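Local coordinates for extracellular solute-binding protein family 5 (Brucella melitensis, PDB 4ONY) that probably captures peptides or a related solute in the periplasm and delivers them to an ABC transporter for import, at residues 354-359 with 493-498; 529-534 with 538-543. All blocks are in the same frame, centred on the assembly; numbering follows the deposited sequence.

Overall arrangement
Contact 1 (354-359 with 493-498) joins two loops that leave strands 350-351 and 484-489 of the same mixed six-stranded sheet. Contact 2 (529-534 with 538-543) joins helices 522-533 and 537-553, which follow one another along the chain. Contact 1 is complete before contact 2 begins. Their centres lie about 12 Å apart, and they touch directly: Pro495 O packs against Leu531 CD1 and Phe540 CZ. Helix 537-553 serves both, since Trp356 also rests on its Val544 and Leu547. The two loops and the helical hairpin 522-553 thus pack together in this solute-binding protein, with contact 1 the nearer to the centre of the chain.

Contact 1 (354-359 with 493-498); sequences SFWEGS and LSPGNE
Trp356 and Pro495 make the larger of two apolar meetings between the loops 354-359 and 493-498. These loops follow strands 350-351 and 484-489 of the mixed sheet, and they pack on each other beside helix 537-553. The indole meets the proline obliquely. Trp356 NE1 lies 3.8 Å from Pro495 CG, and Trp356 CZ2 lies 4.1 Å from Pro495 CB. The side chain of Trp356 has CG beside the backbone N and anti to the carbonyl carbon (chi1 -74°), which carries the indole across toward the proline. The second meeting is smaller: Ser359 CB sits 3.8 Å from the methyl Leu493 CD2. Leu493 starts out away from the other loop, and its CD2 methyl reaches back to Ser359.

No hydrogen bond crosses between the loops. The polar bonds shape each loop from within. Trp356 to Ser359 is a type II beta turn, and Gly358 takes its positive phi. Trp356 O accepts twice, from Ser359 N and from Ser359 OG, the latter at 2.7 Å. A chi1 of 74° turns the hydroxyl back over the turn for this second bond. It is also bonded to Leu361 N. Two residues before Trp356, Ser354 OG accepts from Trp356 N at 2.9 Å, forming an ST turn, and it bonds to Asp548 of helix 537-553 as well. In the other loop, Glu498 OE2 receives Gly496 N on its syn side at 2.9 Å. The N-H points nearly straight at it (172°), but from somewhat out of the carboxylate plane.

The side chain of Asp548 also touches the indole. Leu493 O bonds to Arg537 at the start of that helix. The touching residues are all buried. The chemistry implies a division of labour: internal hydrogen bonds set the shape of each loop, van der Waals packing joins the loops to each other, and polar bonds tie both to helix 537-553.

Contact 2 (529-534 with 538-543); sequences EALLAA and ADFVSA
Ala543 CB is the bump that fills the hollow beside Ala530 and Leu531 on the facing helix. It comes within 3.6 Å of Leu531 N, and its flanks meet Ala530 CB and Leu531 CB. The second bump points the other way. Ala534, the first residue past the end of helix 522-533, presses its CB on the backbone of helix 537-553, 3.6 Å from Phe540 CA. Asp539 CB lies beside the same methyl, 4.1 Å from Ala534 CB.

To one side of these two methyls, the Phe540 ring packs against Leu531. Its CG is anti to the backbone N (chi1 -179°), and this swings the ring across to Leu531. Leu531 O approaches the ring edge in its plane, 3.3 Å from Phe540 CD1. Leu531 CD1 packs on the same ring, 3.9 Å from Phe540 CE1. His22 adds a further ring contact.

The two segments run nearly antiparallel, at 165°, with axes 8.3 Å apart. This is a helical hairpin with a short connection. Small alanines allow the close approach. The joint is therefore one of fit: alanine methyls sit against the facing backbone, and a carbonyl oxygen meets the weakly positive edge of an aromatic ring.

Contact 1 (354-359 with 493-498)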
loop_
_atom_site.group_PDB
_atom_site.type_symbol
_atom_site.label_atom_id
_atom_site.label_comp_id
_atom_site.label_asym_id
_atom_site.label_seq_id
_atom_site.Cartn_x
_atom_site.Cartn_y
_atom_site.Cartn_z
ATOM N N SER A 354 6.463 -1.184 14.315
ATOM C CA SER A 354 5.095 -0.671 14.352
ATOM C C SER A 354 4.318 -1.204 13.143
ATOM O O SER A 354 4.921 -1.453 12.093
ATOM C CB SER A 354 5.157 0.851 14.223
ATOM O OG SER A 354 3.884 1.475 14.040
ATOM N N PHE A 355 3.002 -1.259 13.285
ATOM C CA PHE A 355 2.123 -1.536 12.163
ATOM C C PHE A 355 1.972 -0.325 11.228
ATOM O O PHE A 355 1.369 -0.466 10.187
ATOM C CB PHE A 355 0.773 -2.030 12.682
ATOM C CG PHE A 355 0.859 -3.378 13.357
ATOM C CD1 PHE A 355 0.742 -4.516 12.630
ATOM C CD2 PHE A 355 1.101 -3.481 14.693
ATOM C CE1 PHE A 355 0.832 -5.746 13.217
ATOM C CE2 PHE A 355 1.214 -4.713 15.310
ATOM C CZ PHE A 355 1.062 -5.849 14.571
ATOM N N TRP A 356 2.542 0.840 11.591
ATOM C CA TRP A 356 2.639 1.969 10.672
ATOM C C TRP A 356 4.108 2.431 10.636
ATOM O O TRP A 356 4.414 3.620 10.594
ATOM C CB TRP A 356 1.640 3.105 11.042
ATOM C CG TRP A 356 0.237 2.689 10.666
ATOM C CD1 TRP A 356 -0.390 2.869 9.458
ATOM C CD2 TRP A 356 -0.668 1.924 11.468
ATOM N NE1 TRP A 356 -1.638 2.272 9.456
ATOM C CE2 TRP A 356 -1.838 1.677 10.670
ATOM C CE3 TRP A 356 -0.612 1.413 12.766
ATOM C CZ2 TRP A 356 -2.918 0.969 11.143
ATOM C CZ3 TRP A 356 -1.693 0.707 13.243
ATOM C CH2 TRP A 356 -2.847 0.481 12.429
ATOM N N GLU A 357 4.998 1.450 10.595
ATOM C CA GLU A 357 6.444 1.638 10.595
ATOM C C GLU A 357 6.926 2.740 9.650
ATOM O O GLU A 357 6.636 2.733 8.456
ATOM C CB GLU A 357 7.111 0.322 10.193
ATOM C CG GLU A 357 8.640 0.321 10.155
ATOM C CD GLU A 357 9.283 0.608 11.493
ATOM O OE1 GLU A 357 8.739 0.207 12.527
ATOM O OE2 GLU A 357 10.362 1.238 11.519
ATOM N N GLY A 358 7.738 3.611 10.202
ATOM C CA GLY A 358 8.415 4.657 9.452
ATOM C C GLY A 358 7.561 5.872 9.172
ATOM O O GLY A 358 8.013 6.767 8.441
ATOM N N SER A 359 6.325 5.910 9.684
ATOM C CA SER A 359 5.440 7.028 9.421
ATOM C C SER A 359 5.101 7.762 10.709
ATOM O O SER A 359 5.326 7.267 11.799
ATOM C CB SER A 359 4.143 6.553 8.740
ATOM O OG SER A 359 3.273 5.882 9.653
ATOM N N LEU A 493 -1.089 5.600 4.889
ATOM C CA LEU A 493 -1.307 6.755 5.740
ATOM C C LEU A 493 -2.801 7.026 5.952
ATOM O O LEU A 493 -3.126 7.942 6.671
ATOM C CB LEU A 493 -0.646 8.007 5.131
ATOM C CG LEU A 493 0.866 8.125 5.318
ATOM C CD1 LEU A 493 1.453 9.401 4.717
ATOM C CD2 LEU A 493 1.272 8.051 6.780
ATOM N N SER A 494 -3.684 6.227 5.364
ATOM C CA SER A 494 -5.138 6.433 5.482
ATOM C C SER A 494 -5.853 5.169 5.874
ATOM O O SER A 494 -6.742 4.702 5.153
ATOM C CB SER A 494 -5.660 6.855 4.118
ATOM O OG SER A 494 -4.936 8.007 3.706
ATOM N N PRO A 495 -5.425 4.538 6.993
ATOM C CA PRO A 495 -6.164 3.372 7.387
ATOM C C PRO A 495 -7.643 3.741 7.561
ATOM O O PRO A 495 -7.986 4.830 8.063
ATOM C CB PRO A 495 -5.490 2.958 8.678
ATOM C CG PRO A 495 -4.897 4.201 9.224
ATOM C CD PRO A 495 -4.446 4.940 7.993
ATOM N N GLY A 496 -8.501 2.841 7.103
ATOM C CA GLY A 496 -9.949 3.046 7.110
ATOM C C GLY A 496 -10.712 1.741 7.321
ATOM O O GLY A 496 -10.359 0.929 8.193
ATOM N N ASN A 497 -11.783 1.554 6.534
ATOM C CA ASN A 497 -12.714 0.444 6.709
ATOM C C ASN A 497 -12.076 -0.938 6.616
ATOM O O ASN A 497 -12.531 -1.858 7.297
ATOM C CB ASN A 497 -13.842 0.549 5.675
ATOM C CG ASN A 497 -14.672 1.815 5.874
ATOM O OD1 ASN A 497 -14.873 2.266 7.002
ATOM N ND2 ASN A 497 -15.079 2.450 4.774
ATOM N N GLU A 498 -11.008 -1.073 5.814
ATOM C CA GLU A 498 -10.286 -2.347 5.708
ATOM C C GLU A 498 -9.739 -2.845 7.080
ATOM O O GLU A 498 -9.502 -4.037 7.274
ATOM C CB GLU A 498 -9.210 -2.280 4.611
ATOM C CG GLU A 498 -7.905 -1.568 5.007
ATOM C CD GLU A 498 -8.073 -0.078 5.274
ATOM O OE1 GLU A 498 -9.027 0.537 4.719
ATOM O OE2 GLU A 498 -7.251 0.495 6.025
#

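Contact 2 (529-534 with 538-543)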
loop_
_atom_site.group_PDB
_atom_site.type_symbol
_atom_site.label_atom_id
_atom_site.label_comp_id
_atom_site.label_asym_id
_atom_site.label_seq_id
_atom_site.Cartn_x
_atom_site.Cartn_y
_atom_site.Cartn_z
ATOM N N GLU A 529 -13.043 2.315 15.625
ATOM C CA GLU A 529 -14.158 3.280 15.633
ATOM C C GLU A 529 -13.642 4.711 15.737
ATOM O O GLU A 529 -14.108 5.580 15.033
ATOM C CB GLU A 529 -15.149 3.004 16.761
ATOM C CG GLU A 529 -15.878 1.691 16.597
ATOM C CD GLU A 529 -16.606 1.238 17.840
ATOM O OE1 GLU A 529 -17.003 2.145 18.649
ATOM O OE2 GLU A 529 -16.794 -0.007 17.958
ATOM N N ALA A 530 -12.674 4.931 16.632
ATOM C CA ALA A 530 -12.146 6.251 16.855
ATOM C C ALA A 530 -11.433 6.776 15.618
ATOM O O ALA A 530 -11.610 7.920 15.268
ATOM C CB ALA A 530 -11.194 6.251 18.039
ATOM N N LEU A 531 -10.636 5.953 14.938
ATOM C CA LEU A 531 -9.942 6.468 13.746
ATOM C C LEU A 531 -10.926 6.758 12.624
ATOM O O LEU A 531 -10.748 7.721 11.867
ATOM C CB LEU A 531 -8.755 5.603 13.289
ATOM C CG LEU A 531 -9.045 4.245 12.661
ATOM C CD1 LEU A 531 -9.212 4.355 11.160
ATOM C CD2 LEU A 531 -7.970 3.250 12.960
ATOM N N LEU A 532 -12.000 6.010 12.560
ATOM C CA LEU A 532 -13.042 6.301 11.603
ATOM C C LEU A 532 -13.887 7.533 11.973
ATOM O O LEU A 532 -14.369 8.176 11.100
ATOM C CB LEU A 532 -13.938 5.086 11.395
ATOM C CG LEU A 532 -13.274 3.876 10.750
ATOM C CD1 LEU A 532 -14.169 2.642 10.813
ATOM C CD2 LEU A 532 -12.974 4.189 9.293
ATOM N N ALA A 533 -14.064 7.824 13.257
ATOM C CA ALA A 533 -14.833 8.995 13.708
ATOM C C ALA A 533 -14.030 10.284 13.568
ATOM O O ALA A 533 -14.605 11.342 13.521
ATOM C CB ALA A 533 -15.290 8.813 15.175
ATOM N N ALA A 534 -12.714 10.193 13.473
ATOM C CA ALA A 534 -11.831 11.364 13.506
ATOM C C ALA A 534 -12.119 12.266 12.324
ATOM O O ALA A 534 -12.255 11.792 11.230
ATOM C CB ALA A 534 -10.370 10.952 13.469
ATOM N N ALA A 538 -5.132 15.601 13.456
ATOM C CA ALA A 538 -4.576 15.384 14.790
ATOM C C ALA A 538 -5.260 14.264 15.572
ATOM O O ALA A 538 -4.592 13.363 16.121
ATOM C CB ALA A 538 -4.631 16.674 15.592
ATOM N N ASP A 539 -6.587 14.326 15.627
ATOM C CA ASP A 539 -7.373 13.261 16.218
ATOM C C ASP A 539 -7.161 11.929 15.527
ATOM O O ASP A 539 -7.187 10.907 16.190
ATOM C CB ASP A 539 -8.864 13.572 16.210
ATOM C CG ASP A 539 -9.216 14.686 17.150
ATOM O OD1 ASP A 539 -8.320 15.116 17.913
ATOM O OD2 ASP A 539 -10.394 15.104 17.115
ATOM N N PHE A 540 -6.997 11.960 14.210
ATOM C CA PHE A 540 -6.801 10.757 13.445
ATOM C C PHE A 540 -5.444 10.118 13.802
ATOM O O PHE A 540 -5.367 8.892 14.047
ATOM C CB PHE A 540 -6.912 11.056 11.958
ATOM C CG PHE A 540 -6.757 9.852 11.073
ATOM C CD1 PHE A 540 -7.770 8.906 10.983
ATOM C CD2 PHE A 540 -5.615 9.649 10.337
ATOM C CE1 PHE A 540 -7.664 7.796 10.164
ATOM C CE2 PHE A 540 -5.497 8.548 9.473
ATOM C CZ PHE A 540 -6.511 7.604 9.404
ATOM N N VAL A 541 -4.390 10.903 13.795
ATOM C CA VAL A 541 -3.085 10.409 14.134
ATOM C C VAL A 541 -3.091 9.810 15.552
ATOM O O VAL A 541 -2.502 8.750 15.799
ATOM C CB VAL A 541 -2.005 11.492 14.005
ATOM C CG1 VAL A 541 -0.674 11.016 14.606
ATOM C CG2 VAL A 541 -1.794 11.889 12.537
ATOM N N SER A 542 -3.767 10.474 16.472
ATOM C CA SER A 542 -3.820 9.983 17.817
ATOM C C SER A 542 -4.531 8.626 17.860
ATOM O O SER A 542 -4.077 7.688 18.527
ATOM C CB SER A 542 -4.539 10.983 18.710
ATOM O OG SER A 542 -3.724 12.125 18.891
ATOM N N ALA A 543 -5.638 8.517 17.139
ATOM C CA ALA A 543 -6.422 7.271 17.185
ATOM C C ALA A 543 -5.664 6.110 16.570
ATOM O O ALA A 543 -5.729 4.980 17.057
ATOM C CB ALA A 543 -7.778 7.465 16.498
#